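Local coordinates for phage-like element PBSX protein XkdM (Bacillus subtilis, PDB 2GUJ) that probably forms the tail tube of the defective phage-like particle PBSX of Bacillus subtilis, at residues T53-F63 with E128-F137. Numbering follows the deposited sequence.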
ATOM      1  N   THR B  53       5.073  -5.334  22.991  1.00 67.72           N
ATOM      2  CA  THR B  53       3.883  -4.569  22.651  1.00 64.81           C
ATOM      3  C   THR B  53       4.047  -4.044  21.228  1.00 61.84           C
ATOM      4  O   THR B  53       3.358  -3.115  20.811  1.00 62.28           O
ATOM      5  CB  THR B  53       3.684  -3.386  23.636  1.00 70.00           C
ATOM      6  OG1 THR B  53       3.799  -3.859  24.987  1.00 70.00           O
ATOM      7  CG2 THR B  53       2.302  -2.765  23.459  1.00 70.00           C
ATOM      8  N   GLY B  54       4.972  -4.651  20.493  1.00 44.13           N
ATOM      9  CA  GLY B  54       5.213  -4.252  19.121  1.00 39.04           C
ATOM     10  C   GLY B  54       3.995  -4.456  18.242  1.00 34.94           C
ATOM     11  O   GLY B  54       2.914  -3.932  18.523  1.00 34.49           O
ATOM     12  N   ALA B  55       4.166  -5.234  17.178  1.00 22.46           N
ATOM     13  CA  ALA B  55       3.083  -5.498  16.240  1.00 18.15           C
ATOM     14  C   ALA B  55       2.650  -4.188  15.598  1.00 15.83           C
ATOM     15  O   ALA B  55       1.497  -4.003  15.215  1.00 15.92           O
ATOM     16  CB  ALA B  55       1.917  -6.150  16.952  1.00 31.56           C
ATOM     17  N   ASN B  56       3.594  -3.263  15.509  1.00 14.46           N
ATOM     18  CA  ASN B  56       3.355  -1.962  14.898  1.00 10.00           C
ATOM     19  C   ASN B  56       3.326  -2.258  13.418  1.00 10.00           C
ATOM     20  O   ASN B  56       3.926  -3.242  12.989  1.00 10.00           O
ATOM     21  CB  ASN B  56       4.553  -1.091  15.138  1.00 17.77           C
ATOM     22  CG  ASN B  56       5.800  -1.705  14.551  1.00 16.50           C
ATOM     23  OD1 ASN B  56       5.939  -1.839  13.328  1.00 12.95           O
ATOM     24  ND2 ASN B  56       6.711  -2.112  15.421  1.00 17.65           N
ATOM     25  N   GLY B  57       2.677  -1.406  12.631  1.00 10.41           N
ATOM     26  CA  GLY B  57       2.659  -1.635  11.201  1.00 10.00           C
ATOM     27  C   GLY B  57       1.896  -0.638  10.362  1.00 10.80           C
ATOM     28  O   GLY B  57       1.449   0.404  10.845  1.00 12.18           O
ATOM     29  N   THR B  58       1.759  -0.953   9.078  1.00 10.00           N
ATOM     30  CA  THR B  58       1.008  -0.095   8.174  1.00 10.28           C
ATOM     31  C   THR B  58      -0.145  -0.888   7.608  1.00 10.00           C
ATOM     32  O   THR B  58      -0.306  -2.060   7.917  1.00 10.00           O
ATOM     33  CB  THR B  58       1.855   0.400   7.011  1.00 21.71           C
ATOM     34  OG1 THR B  58       3.048   1.016   7.515  1.00 25.00           O
ATOM     35  CG2 THR B  58       1.066   1.431   6.205  1.00 24.02           C
ATOM     36  N   GLY B  59      -0.956  -0.250   6.784  1.00 10.44           N
ATOM     37  CA  GLY B  59      -2.076  -0.963   6.219  1.00 11.99           C
ATOM     38  C   GLY B  59      -2.971  -0.124   5.340  1.00 12.57           C
ATOM     39  O   GLY B  59      -2.617   0.981   4.917  1.00 13.01           O
ATOM     40  N   THR B  60      -4.152  -0.665   5.081  1.00 10.00           N
ATOM     41  CA  THR B  60      -5.130  -0.006   4.248  1.00 11.16           C
ATOM     42  C   THR B  60      -6.496  -0.586   4.564  1.00 12.02           C
ATOM     43  O   THR B  60      -6.612  -1.718   5.037  1.00 12.95           O
ATOM     44  CB  THR B  60      -4.809  -0.229   2.760  1.00 22.12           C
ATOM     45  OG1 THR B  60      -6.032  -0.293   2.006  1.00 24.30           O
ATOM     46  CG2 THR B  60      -4.021  -1.517   2.572  1.00 20.47           C
ATOM     47  N   ALA B  61      -7.535   0.192   4.314  1.00 10.16           N
ATOM     48  CA  ALA B  61      -8.870  -0.281   4.582  1.00 12.10           C
ATOM     49  C   ALA B  61      -9.848   0.624   3.884  1.00 14.02           C
ATOM     50  O   ALA B  61      -9.520   1.766   3.569  1.00 14.40           O
ATOM     51  CB  ALA B  61      -9.119  -0.272   6.058  1.00 10.00           C
ATOM     52  N   THR B  62     -11.047   0.116   3.638  1.00 42.92           N
ATOM     53  CA  THR B  62     -12.077   0.903   2.977  1.00 45.24           C
ATOM     54  C   THR B  62     -13.307   1.026   3.856  1.00 48.49           C
ATOM     55  O   THR B  62     -13.748   0.052   4.467  1.00 49.63           O
ATOM     56  CB  THR B  62     -12.489   0.279   1.624  1.00 24.28           C
ATOM     57  OG1 THR B  62     -12.504  -1.152   1.730  1.00 22.46           O
ATOM     58  CG2 THR B  62     -11.520   0.708   0.536  1.00 21.59           C
ATOM     59  N   PHE B  63     -13.868   2.224   3.923  1.00 13.94           N
ATOM     60  CA  PHE B  63     -15.042   2.429   4.743  1.00 15.11           C
ATOM     61  C   PHE B  63     -16.334   2.118   4.002  1.00 18.60           C
ATOM     62  O   PHE B  63     -16.413   2.243   2.775  1.00 18.10           O
ATOM     63  CB  PHE B  63     -15.064   3.860   5.278  1.00 26.89           C
ATOM     64  CG  PHE B  63     -13.908   4.189   6.189  1.00 22.52           C
ATOM     65  CD1 PHE B  63     -12.610   4.309   5.685  1.00 21.61           C
ATOM     66  CD2 PHE B  63     -14.118   4.390   7.551  1.00 20.64           C
ATOM     67  CE1 PHE B  63     -11.539   4.627   6.525  1.00 20.00           C
ATOM     68  CE2 PHE B  63     -13.054   4.709   8.397  1.00 19.64           C
ATOM     69  CZ  PHE B  63     -11.758   4.828   7.879  1.00 19.13           C
ATOM     70  N   GLU B 128     -11.452   5.180  -2.121  1.00 63.97           N
ATOM     71  CA  GLU B 128     -11.993   4.670  -0.861  1.00 60.47           C
ATOM     72  C   GLU B 128     -10.976   3.934  -0.001  1.00 55.84           C
ATOM     73  O   GLU B 128     -11.168   3.787   1.206  1.00 54.83           O
ATOM     74  CB  GLU B 128     -13.176   3.737  -1.121  1.00 47.27           C
ATOM     75  CG  GLU B 128     -14.295   4.379  -1.885  1.00 50.30           C
ATOM     76  CD  GLU B 128     -15.633   3.780  -1.532  1.00 52.29           C
ATOM     77  OE1 GLU B 128     -15.797   2.549  -1.652  1.00 52.95           O
ATOM     78  OE2 GLU B 128     -16.526   4.544  -1.126  1.00 54.49           O
ATOM     79  N   GLU B 129      -9.902   3.454  -0.616  1.00 40.72           N
ATOM     80  CA  GLU B 129      -8.881   2.740   0.137  1.00 34.92           C
ATOM     81  C   GLU B 129      -8.038   3.726   0.898  1.00 31.19           C
ATOM     82  O   GLU B 129      -7.169   4.378   0.329  1.00 30.70           O
ATOM     83  CB  GLU B 129      -7.985   1.923  -0.792  1.00 29.82           C
ATOM     84  CG  GLU B 129      -8.670   0.699  -1.366  1.00 26.42           C
ATOM     85  CD  GLU B 129      -7.731  -0.162  -2.155  1.00 23.71           C
ATOM     86  OE1 GLU B 129      -6.808  -0.743  -1.547  1.00 23.37           O
ATOM     87  OE2 GLU B 129      -7.910  -0.254  -3.384  1.00 23.43           O
ATOM     88  N   VAL B 130      -8.280   3.829   2.191  1.00 10.00           N
ATOM     89  CA  VAL B 130      -7.510   4.772   2.955  1.00 10.00           C
ATOM     90  C   VAL B 130      -6.389   4.122   3.713  1.00 10.00           C
ATOM     91  O   VAL B 130      -6.551   3.040   4.274  1.00 10.00           O
ATOM     92  CB  VAL B 130      -8.375   5.525   3.924  1.00 10.00           C
ATOM     93  CG1 VAL B 130      -7.630   6.750   4.411  1.00 10.00           C
ATOM     94  CG2 VAL B 130      -9.677   5.894   3.240  1.00 10.00           C
ATOM     95  N   PRO B 131      -5.216   4.771   3.710  1.00 35.01           N
ATOM     96  CA  PRO B 131      -4.027   4.264   4.409  1.00 34.99           C
ATOM     97  C   PRO B 131      -4.152   4.576   5.884  1.00 33.94           C
ATOM     98  O   PRO B 131      -4.911   5.463   6.260  1.00 36.02           O
ATOM     99  CB  PRO B 131      -2.879   5.036   3.757  1.00 25.89           C
ATOM    100  CG  PRO B 131      -3.436   5.389   2.375  1.00 26.03           C
ATOM    101  CD  PRO B 131      -4.841   5.808   2.730  1.00 26.50           C
ATOM    102  N   PHE B 132      -3.428   3.854   6.726  1.00 10.58           N
ATOM    103  CA  PHE B 132      -3.490   4.122   8.153  1.00 10.01           C
ATOM    104  C   PHE B 132      -2.360   3.379   8.805  1.00 10.00           C
ATOM    105  O   PHE B 132      -1.772   2.507   8.180  1.00 10.00           O
ATOM    106  CB  PHE B 132      -4.845   3.685   8.719  1.00 37.61           C
ATOM    107  CG  PHE B 132      -5.016   2.199   8.818  1.00 40.36           C
ATOM    108  CD1 PHE B 132      -4.303   1.464   9.761  1.00 40.94           C
ATOM    109  CD2 PHE B 132      -5.899   1.529   7.974  1.00 41.86           C
ATOM    110  CE1 PHE B 132      -4.457   0.086   9.864  1.00 42.49           C
ATOM    111  CE2 PHE B 132      -6.061   0.141   8.070  1.00 44.05           C
ATOM    112  CZ  PHE B 132      -5.338  -0.580   9.021  1.00 42.62           C
ATOM    113  N   THR B 133      -2.030   3.702  10.044  1.00 13.55           N
ATOM    114  CA  THR B 133      -0.926   2.985  10.653  1.00 15.95           C
ATOM    115  C   THR B 133      -1.157   2.650  12.105  1.00 17.57           C
ATOM    116  O   THR B 133      -1.012   3.498  12.993  1.00 19.51           O
ATOM    117  CB  THR B 133       0.403   3.757  10.552  1.00 14.78           C
ATOM    118  OG1 THR B 133       0.373   4.878  11.446  1.00 16.63           O
ATOM    119  CG2 THR B 133       0.626   4.246   9.132  1.00 15.98           C
ATOM    120  N   PHE B 134      -1.505   1.393  12.345  1.00 10.04           N
ATOM    121  CA  PHE B 134      -1.754   0.922  13.697  1.00 10.00           C
ATOM    122  C   PHE B 134      -0.425   0.770  14.410  1.00 10.00           C
ATOM    123  O   PHE B 134       0.607   0.707  13.762  1.00 10.00           O
ATOM    124  CB  PHE B 134      -2.474  -0.421  13.658  1.00 14.20           C
ATOM    125  CG  PHE B 134      -1.702  -1.502  12.970  1.00 13.29           C
ATOM    126  CD1 PHE B 134      -1.569  -1.516  11.584  1.00 11.98           C
ATOM    127  CD2 PHE B 134      -1.115  -2.513  13.713  1.00 11.72           C
ATOM    128  CE1 PHE B 134      -0.865  -2.523  10.953  1.00 10.36           C
ATOM    129  CE2 PHE B 134      -0.411  -3.520  13.103  1.00 10.00           C
ATOM    130  CZ  PHE B 134      -0.283  -3.530  11.713  1.00 12.32           C
ATOM    131  N   GLU B 135      -0.445   0.724  15.736  1.00 11.57           N
ATOM    132  CA  GLU B 135       0.786   0.583  16.506  1.00 12.82           C
ATOM    133  C   GLU B 135       0.828  -0.759  17.208  1.00 12.93           C
ATOM    134  O   GLU B 135       1.784  -1.068  17.911  1.00 12.59           O
ATOM    135  CB  GLU B 135       0.903   1.702  17.544  1.00 27.85           C
ATOM    136  CG  GLU B 135       1.969   2.726  17.245  1.00 32.86           C
ATOM    137  CD  GLU B 135       1.839   3.300  15.845  1.00 37.49           C
ATOM    138  OE1 GLU B 135       2.358   2.657  14.899  1.00 36.91           O
ATOM    139  OE2 GLU B 135       1.220   4.387  15.692  1.00 38.49           O
ATOM    140  N   ASP B 136      -0.224  -1.546  17.031  1.00 19.75           N
ATOM    141  CA  ASP B 136      -0.289  -2.865  17.637  1.00 18.78           C
ATOM    142  C   ASP B 136      -1.572  -3.545  17.177  1.00 17.76           C
ATOM    143  O   ASP B 136      -2.581  -2.881  16.942  1.00 19.23           O
ATOM    144  CB  ASP B 136      -0.268  -2.757  19.157  1.00 11.19           C
ATOM    145  CG  ASP B 136      -0.172  -4.098  19.815  1.00 12.23           C
ATOM    146  OD1 ASP B 136      -0.828  -5.026  19.315  1.00 12.68           O
ATOM    147  OD2 ASP B 136       0.542  -4.241  20.825  1.00 12.22           O
ATOM    148  N   PHE B 137      -1.521  -4.865  17.044  1.00 10.00           N
ATOM    149  CA  PHE B 137      -2.660  -5.642  16.590  1.00 10.00           C
ATOM    150  C   PHE B 137      -2.970  -6.722  17.610  1.00 10.16           C
ATOM    151  O   PHE B 137      -2.153  -6.987  18.483  1.00 10.23           O
ATOM    152  CB  PHE B 137      -2.332  -6.249  15.236  1.00 20.80           C
ATOM    153  CG  PHE B 137      -1.938  -7.687  15.287  1.00 20.72           C
ATOM    154  CD1 PHE B 137      -2.898  -8.675  15.126  1.00 20.55           C
ATOM    155  CD2 PHE B 137      -0.613  -8.059  15.461  1.00 21.29           C
ATOM    156  CE1 PHE B 137      -2.551 -10.017  15.125  1.00 20.65           C
ATOM    157  CE2 PHE B 137      -0.255  -9.399  15.463  1.00 21.45           C
ATOM    158  CZ  PHE B 137      -1.232 -10.380  15.294  1.00 20.96           C
TER
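Phe132 and Phe134 both carry CG between the backbone N and the carbonyl carbon (chi1 73° and 61°), a setting that swings each ring across the partner strand and over a glycine. The Phe134 ring lies with one face against Gly57, whose CA stands 3.9 Å from the ring centroid in a CH-pi contact, while its edge points at Thr58 O. Phe132 repeats the pattern two residues earlier: Gly59 C sits over one face, and CE2 at the rim reaches Ala61 CB at 3.7 Å. Both contacts illustrate how a glycine leaves room for an aromatic ring lying across its backbone, in the first case beyond the end of strand 129-132, in the second within the sheet.

The strands 57-63 and 129-132 run antiparallel. Ala61 and Val130 form a hydrogen-bonded pair, with Ala61 N to Val130 O at 3.0 Å and Val130 N to Ala61 O at 2.8 Å; the Phe132 N to Gly59 O bond is weak. Further along, Gly57 N donates to Phe134 O at 3.2 Å. Val130 CG2 meets Phe63 CE1 at 4.0 Å, the two side chains crossing at about a right angle, and Phe111 packs on both. At the other end Ala55 CB abuts the edge of the Phe137 ring, CD2 lying 3.5 Å away, and the carboxylate of Asp136 is held by a salt bridge to Arg46.

Strand 21-33 flanks strand 57-63 on its other edge, and Phe134 and Phe137 reach Leu106 of strand 103-109. Antiparallel pairing of this kind within a curled sheet is consistent with the beta-barrel fold of phage tail tube proteins.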